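Local coordinates for protein endoglucanase (Uncultured bacterium, PDB 3X17) that probably hydrolyses internal beta-1,4-glucosidic bonds of cellulose, as a glycoside hydrolase family 9 endoglucanase with an (alpha/alpha)6 barrel and an N-terminal Ig-like domain, at residues L223-V226 with R227-L230. Sequence-based numbering, arbitrary orientation.
Sequences LDEV and RWGL. With CA (calcium ion), chain D.
V226 and L230, one turn apart on helix 221-235, lie side by side and point the same way, with V226 CG1 3.5 Å from L230 CD1. CG1 of V226 stands anti to the backbone N (chi1 162°), which sets this methyl beside the carbonyl carbon and brings it against the leucine. The branched, apolar pair suits the buried face of the helix that meets its two neighbours: V226 meets L194 and L195 of helix 184-200, while L230 reaches A191 there and W282 and A285 of helix 272-288. Shortening L230 to an alanine is likely to leave V226 CG1 without its apolar neighbour and open a gap toward W282 and A285.

Four successive i to i+4 backbone hydrogen bonds run through these two turns of the helix: R227 N to L223 O (2.9 Å), W228 N to D224 O (3.1 Å), G229 N to E225 O (3.3 Å) and L230 N to V226 O (2.9 Å).

The polar ends of the side chains find their partners in neighbouring parts of the fold. D224 OD2 binds a calcium ion at 2.5 Å, in a site completed by D207, E214, N217, V219 and D221; a carboxylate suits this hard cation. E225 forms a salt bridge with R131 and accepts a hydrogen bond from W174, which satisfies its buried carboxylate, and W228 NE1 donates to G173 O. R227 NH2 forms a salt bridge with D293.

The chemistry is thus divided around one helix of the catalytic domain: apolar packing joins it to neighbouring helices, whereas calcium and ion pairs tie it to surrounding loops.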
ATOM      1  N   LEU A 223       4.500  -2.781 -15.123  1.00 32.44           N
ATOM      2  CA  LEU A 223       4.948  -4.178 -15.264  1.00 30.90           C
ATOM      3  C   LEU A 223       6.469  -4.317 -15.321  1.00 30.17           C
ATOM      4  O   LEU A 223       7.026  -5.222 -14.726  1.00 31.82           O
ATOM      5  CB  LEU A 223       4.309  -4.861 -16.484  1.00 32.90           C
ATOM      6  CG  LEU A 223       2.774  -4.939 -16.448  1.00 34.69           C
ATOM      7  CD1 LEU A 223       2.249  -5.757 -17.610  1.00 30.83           C
ATOM      8  CD2 LEU A 223       2.293  -5.486 -15.112  1.00 27.71           C
ATOM      9  N   ASP A 224       7.150  -3.364 -15.936  1.00 30.21           N
ATOM     10  CA  ASP A 224       8.598  -3.296 -15.793  1.00 32.28           C
ATOM     11  C   ASP A 224       8.997  -3.156 -14.331  1.00 32.82           C
ATOM     12  O   ASP A 224       9.944  -3.799 -13.890  1.00 32.89           O
ATOM     13  CB  ASP A 224       9.189  -2.160 -16.612  1.00 31.47           C
ATOM     14  CG  ASP A 224       9.026  -2.384 -18.103  1.00 39.21           C
ATOM     15  OD1 ASP A 224       9.311  -3.509 -18.591  1.00 31.46           O
ATOM     16  OD2 ASP A 224       8.486  -1.473 -18.753  1.00 37.66           O
ATOM     17  N   GLU A 225       8.285  -2.326 -13.570  1.00 32.05           N
ATOM     18  CA  GLU A 225       8.675  -2.164 -12.171  1.00 30.25           C
ATOM     19  C   GLU A 225       8.476  -3.482 -11.426  1.00 30.84           C
ATOM     20  O   GLU A 225       9.366  -3.933 -10.703  1.00 31.04           O
ATOM     21  CB  GLU A 225       7.897  -1.056 -11.469  1.00 29.44           C
ATOM     22  CG  GLU A 225       8.517  -0.702 -10.093  1.00 30.59           C
ATOM     23  CD  GLU A 225       9.918  -0.093 -10.248  1.00 30.03           C
ATOM     24  OE1 GLU A 225      10.091   0.751 -11.162  1.00 28.47           O
ATOM     25  OE2 GLU A 225      10.844  -0.513  -9.517  1.00 27.92           O
ATOM     26  N   VAL A 226       7.270  -4.036 -11.529  1.00 28.48           N
ATOM     27  CA  VAL A 226       6.971  -5.338 -10.958  1.00 29.88           C
ATOM     28  C   VAL A 226       8.051  -6.350 -11.314  1.00 30.69           C
ATOM     29  O   VAL A 226       8.436  -7.165 -10.484  1.00 31.70           O
ATOM     30  CB  VAL A 226       5.608  -5.874 -11.441  1.00 30.08           C
ATOM     31  CG1 VAL A 226       5.517  -7.381 -11.213  1.00 26.63           C
ATOM     32  CG2 VAL A 226       4.459  -5.128 -10.726  1.00 29.43           C
ATOM     33  N   ARG A 227       8.521  -6.319 -12.557  1.00 31.07           N
ATOM     34  CA  ARG A 227       9.470  -7.315 -12.998  1.00 31.59           C
ATOM     35  C   ARG A 227      10.801  -7.157 -12.253  1.00 29.96           C
ATOM     36  O   ARG A 227      11.412  -8.134 -11.888  1.00 31.22           O
ATOM     37  CB  ARG A 227       9.698  -7.214 -14.515  1.00 33.33           C
ATOM     38  CG  ARG A 227      10.387  -8.441 -15.055  1.00 39.40           C
ATOM     39  CD  ARG A 227      11.372  -8.161 -16.167  1.00 50.48           C
ATOM     40  NE  ARG A 227      10.736  -8.208 -17.477  1.00 55.14           N
ATOM     41  CZ  ARG A 227      11.133  -8.965 -18.499  1.00 58.49           C
ATOM     42  NH1 ARG A 227      12.192  -9.783 -18.409  1.00 54.51           N
ATOM     43  NH2 ARG A 227      10.449  -8.894 -19.630  1.00 51.95           N
ATOM     44  N   TRP A 228      11.224  -5.915 -12.011  1.00 31.22           N
ATOM     45  CA  TRP A 228      12.355  -5.653 -11.139  1.00 31.81           C
ATOM     46  C   TRP A 228      12.205  -6.409  -9.820  1.00 32.09           C
ATOM     47  O   TRP A 228      13.136  -7.070  -9.376  1.00 30.18           O
ATOM     48  CB  TRP A 228      12.498  -4.150 -10.864  1.00 33.14           C
ATOM     49  CG  TRP A 228      13.822  -3.765 -10.207  1.00 33.55           C
ATOM     50  CD1 TRP A 228      14.070  -3.619  -8.866  1.00 32.17           C
ATOM     51  CD2 TRP A 228      15.070  -3.499 -10.875  1.00 35.41           C
ATOM     52  NE1 TRP A 228      15.394  -3.313  -8.658  1.00 36.42           N
ATOM     53  CE2 TRP A 228      16.031  -3.230  -9.874  1.00 34.87           C
ATOM     54  CE3 TRP A 228      15.466  -3.473 -12.222  1.00 34.51           C
ATOM     55  CZ2 TRP A 228      17.357  -2.904 -10.177  1.00 40.67           C
ATOM     56  CZ3 TRP A 228      16.809  -3.179 -12.525  1.00 39.33           C
ATOM     57  CH2 TRP A 228      17.734  -2.910 -11.508  1.00 37.74           C
ATOM     58  N   GLY A 229      11.039  -6.318  -9.189  1.00 31.02           N
ATOM     59  CA  GLY A 229      10.872  -6.957  -7.884  1.00 29.91           C
ATOM     60  C   GLY A 229      10.907  -8.462  -8.020  1.00 29.92           C
ATOM     61  O   GLY A 229      11.527  -9.152  -7.219  1.00 30.84           O
ATOM     62  N   LEU A 230      10.253  -8.978  -9.057  1.00 30.11           N
ATOM     63  CA  LEU A 230      10.117 -10.421  -9.222  1.00 30.57           C
ATOM     64  C   LEU A 230      11.443 -11.082  -9.596  1.00 32.00           C
ATOM     65  O   LEU A 230      11.704 -12.239  -9.214  1.00 29.32           O
ATOM     66  CB  LEU A 230       9.082 -10.729 -10.293  1.00 29.73           C
ATOM     67  CG  LEU A 230       7.656 -10.263  -9.953  1.00 33.62           C
ATOM     68  CD1 LEU A 230       6.767 -10.700 -11.089  1.00 29.22           C
ATOM     69  CD2 LEU A 230       7.236 -10.937  -8.642  1.00 32.24           C
TER
HETATM   70 CA    CA D 602       7.899   0.039 -20.590  1.00 56.75          CA